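Local atomic coordinates of site-specific recombinase, resolvase family protein (Streptococcus pneumoniae, PDB entry 3GUV), a protein that probably catalyses site-specific DNA strand exchange, as a serine recombinase of the resolvase family, and binds DNA to do so. Residues Gly44-Ala49 against Arg59-Arg64; Ile5-Tyr10 against Phe78-Lys83; Asn90-Leu95 against Ile135-Ile140. All coordinates share one frame; numbering follows the deposited sequence.

Contact 1 of 3, residues Gly44-Ala49 against Arg59-Arg64; sequences GEYEDA and RIQFNR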
loop_
_atom_site.group_PDB
_atom_site.type_symbol
_atom_site.label_atom_id
_atom_site.label_comp_id
_atom_site.label_asym_id
_atom_site.label_seq_id
_atom_site.Cartn_x
_atom_site.Cartn_y
_atom_site.Cartn_z
ATOM N N GLY A 44 1.512 20.467 -19.649
ATOM C CA GLY A 44 0.093 20.146 -19.502
ATOM C C GLY A 44 -0.357 20.120 -18.050
ATOM O O GLY A 44 0.380 19.701 -17.191
ATOM N N GLU A 45 -1.554 20.595 -17.791
ATOM C CA GLU A 45 -2.115 20.594 -16.460
ATOM C C GLU A 45 -3.506 20.028 -16.575
ATOM O O GLU A 45 -4.278 20.482 -17.433
ATOM C CB GLU A 45 -2.164 22.002 -15.881
ATOM C CG GLU A 45 -0.774 22.665 -15.801
ATOM C CD GLU A 45 -0.832 24.108 -15.365
ATOM O OE1 GLU A 45 -1.308 24.362 -14.236
ATOM O OE2 GLU A 45 -0.392 25.000 -16.143
ATOM N N TYR A 46 -3.803 19.016 -15.755
ATOM C CA TYR A 46 -5.081 18.325 -15.761
ATOM C C TYR A 46 -5.664 18.307 -14.324
ATOM O O TYR A 46 -4.940 18.160 -13.359
ATOM C CB TYR A 46 -4.902 16.894 -16.230
ATOM C CG TYR A 46 -4.353 16.711 -17.630
ATOM C CD1 TYR A 46 -5.188 16.453 -18.704
ATOM C CD2 TYR A 46 -2.984 16.739 -17.854
ATOM C CE1 TYR A 46 -4.648 16.256 -20.009
ATOM C CE2 TYR A 46 -2.445 16.575 -19.113
ATOM C CZ TYR A 46 -3.276 16.315 -20.186
ATOM O OH TYR A 46 -2.709 16.114 -21.401
ATOM N N GLU A 47 -6.967 18.488 -14.208
ATOM C CA GLU A 47 -7.610 18.708 -12.911
ATOM C C GLU A 47 -9.015 18.130 -12.886
ATOM O O GLU A 47 -9.831 18.486 -13.715
ATOM C CB GLU A 47 -7.693 20.201 -12.604
ATOM C CG GLU A 47 -8.105 20.495 -11.183
ATOM C CD GLU A 47 -7.816 21.930 -10.745
ATOM O OE1 GLU A 47 -8.671 22.801 -11.032
ATOM O OE2 GLU A 47 -6.762 22.191 -10.087
ATOM N N ASP A 48 -9.275 17.220 -11.939
ATOM C CA ASP A 48 -10.647 16.768 -11.639
ATOM C C ASP A 48 -11.130 17.528 -10.375
ATOM O O ASP A 48 -10.902 17.071 -9.248
ATOM C CB ASP A 48 -10.628 15.267 -11.397
ATOM C CG ASP A 48 -10.399 14.474 -12.673
ATOM O OD1 ASP A 48 -11.229 14.641 -13.588
ATOM O OD2 ASP A 48 -9.413 13.688 -12.752
ATOM N N ALA A 49 -11.728 18.700 -10.548
ATOM C CA ALA A 49 -11.817 19.674 -9.429
ATOM C C ALA A 49 -13.078 19.538 -8.602
ATOM O O ALA A 49 -13.215 20.207 -7.572
ATOM C CB ALA A 49 -11.636 21.121 -9.905
ATOM N N ARG A 59 -13.057 11.053 -12.629
ATOM C CA ARG A 59 -11.706 10.721 -13.104
ATOM C C ARG A 59 -11.484 11.097 -14.575
ATOM O O ARG A 59 -10.537 10.602 -15.198
ATOM C CB ARG A 59 -11.503 9.214 -12.938
ATOM C CG ARG A 59 -10.140 8.803 -12.470
ATOM C CD ARG A 59 -10.152 8.393 -11.014
ATOM N NE ARG A 59 -8.939 7.632 -10.750
ATOM C CZ ARG A 59 -7.798 8.134 -10.263
ATOM N NH1 ARG A 59 -7.688 9.435 -9.930
ATOM N NH2 ARG A 59 -6.758 7.313 -10.106
ATOM N N ILE A 60 -12.344 11.970 -15.099
ATOM C CA ILE A 60 -12.392 12.329 -16.524
ATOM C C ILE A 60 -11.100 12.958 -17.071
ATOM O O ILE A 60 -10.629 12.595 -18.145
ATOM C CB ILE A 60 -13.541 13.323 -16.819
ATOM C CG1 ILE A 60 -14.908 12.694 -16.480
ATOM C CG2 ILE A 60 -13.504 13.738 -18.261
ATOM C CD1 ILE A 60 -15.863 13.692 -15.838
ATOM N N GLN A 61 -10.561 13.926 -16.350
ATOM C CA GLN A 61 -9.350 14.605 -16.823
ATOM C C GLN A 61 -8.171 13.675 -16.611
ATOM O O GLN A 61 -7.228 13.681 -17.380
ATOM C CB GLN A 61 -9.139 15.935 -16.090
ATOM C CG GLN A 61 -10.242 16.953 -16.347
ATOM C CD GLN A 61 -10.519 17.172 -17.820
ATOM O OE1 GLN A 61 -9.592 17.332 -18.638
ATOM N NE2 GLN A 61 -11.807 17.169 -18.179
ATOM N N PHE A 62 -8.233 12.874 -15.545
ATOM C CA PHE A 62 -7.226 11.854 -15.353
ATOM C C PHE A 62 -7.210 10.891 -16.543
ATOM O O PHE A 62 -6.144 10.509 -17.027
ATOM C CB PHE A 62 -7.465 11.111 -14.048
ATOM C CG PHE A 62 -6.601 9.938 -13.882
ATOM C CD1 PHE A 62 -5.377 10.053 -13.266
ATOM C CD2 PHE A 62 -6.992 8.703 -14.395
ATOM C CE1 PHE A 62 -4.570 8.944 -13.130
ATOM C CE2 PHE A 62 -6.182 7.583 -14.261
ATOM C CZ PHE A 62 -4.978 7.702 -13.624
ATOM N N ASN A 63 -8.390 10.525 -17.034
ATOM C CA ASN A 63 -8.482 9.625 -18.184
ATOM C C ASN A 63 -8.010 10.355 -19.458
ATOM O O ASN A 63 -7.261 9.785 -20.226
ATOM C CB ASN A 63 -9.891 9.050 -18.356
ATOM C CG ASN A 63 -10.314 8.151 -17.189
ATOM O OD1 ASN A 63 -9.492 7.491 -16.552
ATOM N ND2 ASN A 63 -11.611 8.141 -16.902
ATOM N N ARG A 64 -8.411 11.608 -19.670
ATOM C CA ARG A 64 -7.829 12.371 -20.774
ATOM C C ARG A 64 -6.288 12.365 -20.686
ATOM O O ARG A 64 -5.628 12.149 -21.697
ATOM C CB ARG A 64 -8.336 13.822 -20.888
ATOM C CG ARG A 64 -7.401 14.611 -21.909
ATOM C CD ARG A 64 -7.876 15.919 -22.519
ATOM N NE ARG A 64 -8.476 16.833 -21.544
ATOM C CZ ARG A 64 -8.416 18.159 -21.607
ATOM N NH1 ARG A 64 -9.040 18.886 -20.683
ATOM N NH2 ARG A 64 -7.758 18.774 -22.589
HETATM O O HOH W 1 -8.233 19.301 -16.791
#

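Contact 2 of 3, residues Ile5-Tyr10 against Phe78-Lys83; sequences IKVYLY and FVLVFK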
loop_
_atom_site.group_PDB
_atom_site.type_symbol
_atom_site.label_atom_id
_atom_site.label_comp_id
_atom_site.label_asym_id
_atom_site.label_seq_id
_atom_site.Cartn_x
_atom_site.Cartn_y
_atom_site.Cartn_z
ATOM N N ILE A 5 13.520 18.441 -18.857
ATOM C CA ILE A 5 12.593 17.347 -18.595
ATOM C C ILE A 5 11.175 17.925 -18.640
ATOM O O ILE A 5 10.913 18.943 -18.008
ATOM C CB ILE A 5 12.901 16.703 -17.227
ATOM C CG1 ILE A 5 14.276 16.005 -17.285
ATOM C CG2 ILE A 5 11.786 15.767 -16.785
ATOM C CD1 ILE A 5 14.470 15.103 -18.491
ATOM N N LYS A 6 10.296 17.282 -19.413
ATOM C CA LYS A 6 8.888 17.685 -19.544
ATOM C C LYS A 6 7.948 16.900 -18.598
ATOM O O LYS A 6 8.033 15.648 -18.491
ATOM C CB LYS A 6 8.414 17.519 -20.983
ATOM C CG LYS A 6 9.027 18.597 -21.899
ATOM C CD LYS A 6 8.784 18.312 -23.378
ATOM C CE LYS A 6 10.052 18.497 -24.164
ATOM N NZ LYS A 6 10.667 19.836 -23.942
ATOM N N VAL A 7 7.022 17.634 -17.985
ATOM C CA VAL A 7 6.083 17.051 -17.056
ATOM C C VAL A 7 4.635 17.578 -17.276
ATOM O O VAL A 7 4.387 18.682 -17.870
ATOM C CB VAL A 7 6.571 17.317 -15.576
ATOM C CG1 VAL A 7 8.114 17.040 -15.394
ATOM C CG2 VAL A 7 6.290 18.732 -15.146
ATOM N N TYR A 8 3.690 16.749 -16.844
ATOM C CA TYR A 8 2.284 17.123 -16.665
ATOM C C TYR A 8 2.040 17.308 -15.179
ATOM O O TYR A 8 2.640 16.569 -14.362
ATOM C CB TYR A 8 1.359 15.986 -17.129
ATOM C CG TYR A 8 1.214 15.738 -18.629
ATOM C CD1 TYR A 8 1.323 16.780 -19.571
ATOM C CD2 TYR A 8 0.872 14.477 -19.094
ATOM C CE1 TYR A 8 1.158 16.533 -20.911
ATOM C CE2 TYR A 8 0.688 14.214 -20.432
ATOM C CZ TYR A 8 0.830 15.248 -21.348
ATOM O OH TYR A 8 0.648 14.988 -22.687
ATOM N N LEU A 9 1.173 18.253 -14.814
ATOM C CA LEU A 9 0.657 18.386 -13.445
ATOM C C LEU A 9 -0.716 17.747 -13.375
ATOM O O LEU A 9 -1.512 17.973 -14.264
ATOM C CB LEU A 9 0.529 19.857 -13.057
ATOM C CG LEU A 9 1.659 20.440 -12.237
ATOM C CD1 LEU A 9 2.996 20.110 -12.815
ATOM C CD2 LEU A 9 1.413 21.960 -11.997
ATOM N N TYR A 10 -0.999 16.960 -12.339
ATOM C CA TYR A 10 -2.352 16.418 -12.122
ATOM C C TYR A 10 -2.850 16.745 -10.731
ATOM O O TYR A 10 -2.175 16.457 -9.754
ATOM C CB TYR A 10 -2.397 14.902 -12.278
ATOM C CG TYR A 10 -3.798 14.405 -12.028
ATOM C CD1 TYR A 10 -4.809 14.629 -12.968
ATOM C CD2 TYR A 10 -4.144 13.764 -10.808
ATOM C CE1 TYR A 10 -6.110 14.196 -12.734
ATOM C CE2 TYR A 10 -5.445 13.357 -10.555
ATOM C CZ TYR A 10 -6.417 13.560 -11.505
ATOM O OH TYR A 10 -7.707 13.177 -11.260
ATOM N N PHE A 78 7.535 12.810 -16.653
ATOM C CA PHE A 78 6.822 12.622 -15.349
ATOM C C PHE A 78 5.374 13.169 -15.313
ATOM O O PHE A 78 5.020 14.119 -16.060
ATOM C CB PHE A 78 7.615 13.283 -14.219
ATOM C CG PHE A 78 8.974 12.715 -13.992
ATOM C CD1 PHE A 78 9.148 11.624 -13.155
ATOM C CD2 PHE A 78 10.099 13.306 -14.561
ATOM C CE1 PHE A 78 10.407 11.089 -12.918
ATOM C CE2 PHE A 78 11.362 12.777 -14.341
ATOM C CZ PHE A 78 11.509 11.665 -13.485
ATOM N N VAL A 79 4.528 12.540 -14.485
ATOM C CA VAL A 79 3.336 13.205 -13.906
ATOM C C VAL A 79 3.641 13.575 -12.462
ATOM O O VAL A 79 4.088 12.703 -11.656
ATOM C CB VAL A 79 2.076 12.321 -13.858
ATOM C CG1 VAL A 79 0.937 13.043 -13.127
ATOM C CG2 VAL A 79 1.660 11.842 -15.264
ATOM N N LEU A 80 3.434 14.846 -12.133
ATOM C CA LEU A 80 3.498 15.311 -10.770
ATOM C C LEU A 80 2.088 15.326 -10.187
ATOM O O LEU A 80 1.184 15.920 -10.767
ATOM C CB LEU A 80 4.089 16.722 -10.695
ATOM C CG LEU A 80 5.600 16.960 -10.858
ATOM C CD1 LEU A 80 6.256 16.318 -12.077
ATOM C CD2 LEU A 80 5.795 18.503 -10.869
ATOM N N VAL A 81 1.931 14.649 -9.050
ATOM C CA VAL A 81 0.761 14.728 -8.157
ATOM C C VAL A 81 1.186 15.329 -6.804
ATOM O O VAL A 81 2.410 15.419 -6.487
ATOM C CB VAL A 81 0.102 13.354 -7.995
ATOM C CG1 VAL A 81 -0.267 12.807 -9.356
ATOM C CG2 VAL A 81 1.018 12.363 -7.263
ATOM N N PHE A 82 0.212 15.838 -6.026
ATOM C CA PHE A 82 0.529 16.387 -4.705
ATOM C C PHE A 82 0.937 15.250 -3.747
ATOM O O PHE A 82 2.001 15.286 -3.126
ATOM C CB PHE A 82 -0.662 17.199 -4.132
ATOM C CG PHE A 82 -0.317 17.948 -2.853
ATOM C CD1 PHE A 82 0.586 18.995 -2.882
ATOM C CD2 PHE A 82 -0.871 17.571 -1.640
ATOM C CE1 PHE A 82 0.914 19.685 -1.752
ATOM C CE2 PHE A 82 -0.540 18.253 -0.467
ATOM C CZ PHE A 82 0.346 19.323 -0.528
ATOM N N LYS A 83 0.115 14.218 -3.704
ATOM C CA LYS A 83 0.401 12.967 -2.991
ATOM C C LYS A 83 -0.458 11.833 -3.582
ATOM O O LYS A 83 -1.403 12.101 -4.346
ATOM C CB LYS A 83 0.129 13.169 -1.503
ATOM C CG LYS A 83 -1.247 13.615 -1.230
ATOM C CD LYS A 83 -1.417 14.088 0.198
ATOM C CE LYS A 83 -2.826 14.683 0.300
ATOM N NZ LYS A 83 -3.283 14.916 1.702
HETATM O O HOH W 2 -2.582 15.831 -6.964
#

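Contact 3 of 3, residues Asn90-Leu95 against Ile135-Ile140; sequences NAADVL and IERENI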
loop_
_atom_site.group_PDB
_atom_site.type_symbol
_atom_site.label_atom_id
_atom_site.label_comp_id
_atom_site.label_asym_id
_atom_site.label_seq_id
_atom_site.Cartn_x
_atom_site.Cartn_y
_atom_site.Cartn_z
ATOM N N ASN A 90 -6.941 3.333 -4.234
ATOM C CA ASN A 90 -6.473 2.216 -3.439
ATOM C C ASN A 90 -5.121 1.793 -4.022
ATOM O O ASN A 90 -4.656 2.401 -5.006
ATOM C CB ASN A 90 -7.493 1.071 -3.448
ATOM C CG ASN A 90 -7.948 0.671 -4.866
ATOM O OD1 ASN A 90 -7.160 0.200 -5.672
ATOM N ND2 ASN A 90 -9.239 0.822 -5.138
ATOM N N ALA A 91 -4.480 0.791 -3.406
ATOM C CA ALA A 91 -3.154 0.344 -3.813
ATOM C C ALA A 91 -3.162 -0.335 -5.191
ATOM O O ALA A 91 -2.197 -0.173 -5.977
ATOM C CB ALA A 91 -2.555 -0.609 -2.732
ATOM N N ALA A 92 -4.224 -1.103 -5.483
ATOM C CA ALA A 92 -4.319 -1.809 -6.773
ATOM C C ALA A 92 -4.424 -0.809 -7.927
ATOM O O ALA A 92 -3.824 -1.008 -8.967
ATOM C CB ALA A 92 -5.473 -2.823 -6.790
ATOM N N ASP A 93 -5.169 0.268 -7.701
ATOM C CA ASP A 93 -5.185 1.458 -8.550
ATOM C C ASP A 93 -3.851 2.172 -8.776
ATOM O O ASP A 93 -3.512 2.590 -9.891
ATOM C CB ASP A 93 -6.070 2.490 -7.886
ATOM C CG ASP A 93 -7.292 2.768 -8.658
ATOM O OD1 ASP A 93 -7.256 3.807 -9.374
ATOM O OD2 ASP A 93 -8.256 1.961 -8.545
ATOM N N VAL A 94 -3.119 2.388 -7.696
ATOM C CA VAL A 94 -1.859 3.078 -7.819
ATOM C C VAL A 94 -0.975 2.207 -8.681
ATOM O O VAL A 94 -0.264 2.705 -9.545
ATOM C CB VAL A 94 -1.142 3.256 -6.482
ATOM C CG1 VAL A 94 0.181 3.960 -6.741
ATOM C CG2 VAL A 94 -2.008 4.022 -5.456
ATOM N N LEU A 95 -1.034 0.896 -8.454
ATOM C CA LEU A 95 -0.133 -0.032 -9.115
ATOM C C LEU A 95 -0.421 -0.125 -10.607
ATOM O O LEU A 95 0.496 -0.024 -11.389
ATOM C CB LEU A 95 -0.209 -1.437 -8.483
ATOM C CG LEU A 95 0.466 -2.549 -9.277
ATOM C CD1 LEU A 95 1.951 -2.288 -9.373
ATOM C CD2 LEU A 95 0.177 -3.941 -8.644
ATOM N N ILE A 135 -3.020 -7.738 -0.261
ATOM C CA ILE A 135 -3.780 -7.575 0.959
ATOM C C ILE A 135 -5.221 -7.194 0.634
ATOM O O ILE A 135 -6.131 -7.843 1.123
ATOM C CB ILE A 135 -3.179 -6.566 1.952
ATOM C CG1 ILE A 135 -1.785 -7.015 2.409
ATOM C CG2 ILE A 135 -4.126 -6.415 3.167
ATOM C CD1 ILE A 135 -0.953 -5.950 3.160
ATOM N N GLU A 136 -5.431 -6.200 -0.224
ATOM C CA GLU A 136 -6.778 -5.680 -0.529
ATOM C C GLU A 136 -7.642 -6.724 -1.227
ATOM O O GLU A 136 -8.836 -6.834 -0.933
ATOM C CB GLU A 136 -6.721 -4.459 -1.462
ATOM C CG GLU A 136 -5.820 -3.291 -0.997
ATOM C CD GLU A 136 -5.691 -2.156 -2.037
ATOM O OE1 GLU A 136 -5.696 -2.436 -3.290
ATOM O OE2 GLU A 136 -5.560 -0.975 -1.579
ATOM N N ARG A 137 -7.051 -7.432 -2.199
ATOM C CA ARG A 137 -7.767 -8.481 -2.938
ATOM C C ARG A 137 -8.259 -9.564 -1.983
ATOM O O ARG A 137 -9.400 -9.957 -2.053
ATOM C CB ARG A 137 -6.894 -9.136 -4.013
ATOM C CG ARG A 137 -6.669 -8.277 -5.268
ATOM C CD ARG A 137 -6.103 -9.121 -6.440
ATOM N NE ARG A 137 -4.647 -9.180 -6.399
ATOM C CZ ARG A 137 -3.845 -8.199 -6.812
ATOM N NH1 ARG A 137 -4.352 -7.064 -7.313
ATOM N NH2 ARG A 137 -2.526 -8.346 -6.725
ATOM N N GLU A 138 -7.391 -10.001 -1.081
ATOM C CA GLU A 138 -7.738 -11.022 -0.124
ATOM C C GLU A 138 -8.787 -10.571 0.893
ATOM O O GLU A 138 -9.666 -11.333 1.234
ATOM C CB GLU A 138 -6.517 -11.498 0.626
ATOM C CG GLU A 138 -6.795 -12.786 1.292
ATOM C CD GLU A 138 -5.568 -13.467 1.770
ATOM O OE1 GLU A 138 -4.516 -12.795 1.932
ATOM O OE2 GLU A 138 -5.668 -14.686 1.989
ATOM N N ASN A 139 -8.706 -9.336 1.370
ATOM C CA ASN A 139 -9.819 -8.763 2.099
ATOM C C ASN A 139 -11.154 -8.837 1.355
ATOM O O ASN A 139 -12.177 -9.105 1.973
ATOM C CB ASN A 139 -9.511 -7.333 2.526
ATOM C CG ASN A 139 -8.521 -7.290 3.659
ATOM O OD1 ASN A 139 -8.317 -8.287 4.349
ATOM N ND2 ASN A 139 -7.891 -6.152 3.854
ATOM N N ILE A 140 -11.146 -8.614 0.052
ATOM C CA ILE A 140 -12.373 -8.690 -0.772
ATOM C C ILE A 140 -12.906 -10.137 -0.855
ATOM O O ILE A 140 -14.110 -10.367 -0.672
ATOM C CB ILE A 140 -12.167 -8.068 -2.207
ATOM C CG1 ILE A 140 -12.158 -6.519 -2.152
ATOM C CG2 ILE A 140 -13.234 -8.563 -3.201
ATOM C CD1 ILE A 140 -13.525 -5.875 -1.918
#

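Contact 1 of 3, residues Gly44-Ala49 against Arg59-Arg64
D48 and Q61 both carry CG anti to their own carbonyl carbon (chi1 -72° for D48), which sets D48 CG beside its own backbone N, facing the helix start, and Q61 CG toward the strand. The contact joins the end of strand 41-48 to the first turn of helix 60-70 in the resolvase N-terminal domain. D48 offers one oxygen to each of two successive amides: Q61 N meets OD1 at 2.9 Å in a fairly straight bond (162°), and F62 N meets OD2 at 3.1 Å in a more bent one. Both donors come on the syn side, somewhat out of the carboxylate plane. Y10 OH of strand 6-12 also lies against OD2, modelled too close for its bond to be judged. Q61 CG lies 3.1 Å from E47 O; the chain then bends at chi2, and OE1 takes a 2.6 Å bond from R64 NH1. A water accepts from E47 N at 3.0 Å and gives a weak bond to the same Q61 OE1. R64 CG lies at the edge of the Y46 ring, 3.7 Å from CE1, the guanidinium standing almost upright to the ring (81°); Y46 OH bonds to D68. The two amide bonds, one to each oxygen, fix the rotation of the buried D48 carboxylate and tie the strand end to the first turn of the helix.

Contact 2 of 3, residues Ile5-Tyr10 against Phe78-Lys83
Strands 6-12 and 78-81 run parallel with V7 beside F78, Y8 beside V79 and L9 beside L80, their short segments inclined by 31°. Y8 uses both backbone polar groups toward this neighbour, its N giving to F78 O at 3.0 Å and its O accepting from L80 N at 2.9 Å. Y10 N continues the ladder to L80 O, whereas the bond from F78 N to K6 O is weak. On the face of V7, L9, F78 and L80, the L80 branches divide the work: CD1 rests 3.7 Å from V7 CB, and CD2 reaches L9 CD1 at 3.8 Å. I5 adds CG2 at the edge of the F78 ring, in its plane and 3.7 Å from CD2. Helix 24-37 covers this face through F34 and K32. Y8 and V79 face the other layer, where M65 and I69 of helix 60-70 lie. Y10 CB packs 3.9 Å from V79 CG1; its CG, anti to the backbone N (chi1 179°), starts the ring whose edge V81 CG1 meets. Beyond L80 the strands part, and one water spans the gap, giving to Y10 O and accepting from F82 N. These are two inner strands of a sheet layered between helices 24-37 and 60-70: backbone bonds satisfy buried amides, aliphatic and aromatic side chains cover both faces, and a water takes over from direct pairing past L80.

Contact 3 of 3, residues Asn90-Leu95 against Ile135-Ile140
E136 of the long helix 124-151 reaches across to the capped N-terminus of helix 91-103, where N90 is the N-cap, and binds the backbone amides of A91 and A92. As in other serine recombinases, this long helix probably forms much of the dimer interface. The close part of the contact is the carboxylate grip. Chi1 of E136 (-54°) sets CG on the side of helix 91-103, and the extended chain beyond carries the carboxylate across; OE2 accepts from A91 N at 2.8 Å and OE1 from A92 N at 3.0 Å. The first bond is the straighter, 161° at the hydrogen against 143°, and both donors arrive on the syn side. A91 CB presses on OE2 at 3.2 Å, and N90 leans its CB on the same oxygen. The helix start would be expected to favour a negative charge on E136. Toward solvent the contact thins out. R137 is exposed, its NH1 no nearer than 4.4 Å to A92 CB. The axes of the two short segments are 10.9 Å apart, a gap that E136 spans, while A91 and A92 pack on V132 and A133 of helix 124-151. Beyond the pair, E138 forms a salt bridge with R86 of the second subunit and N139 bonds to R89 O there. At the helix start, N90 OD1 accepts from D93 N at 2.8 Å, a capping bond.

How the contacts relate
Contact 2 is buried, contact 1 partly so, and contact 3 lies at the surface, about 24 Å from contact 2 between centres. The first two share one sheet, strands 41-48 and 6-12 being neighbours in it, and they are joined by a probable backbone hydrogen bond between G44 O and L9 N, with Y10 and D48 close neighbours. Contact 3 belongs to the long helix and the dimer side; it approaches contact 1 where D93 lies near R59, too far for more than a weak attraction. Chemistry follows position: contact 2 combines a backbone ladder with apolar packing, whereas contacts 1 and 3 each set an acidic side chain against two successive amides at a helix start.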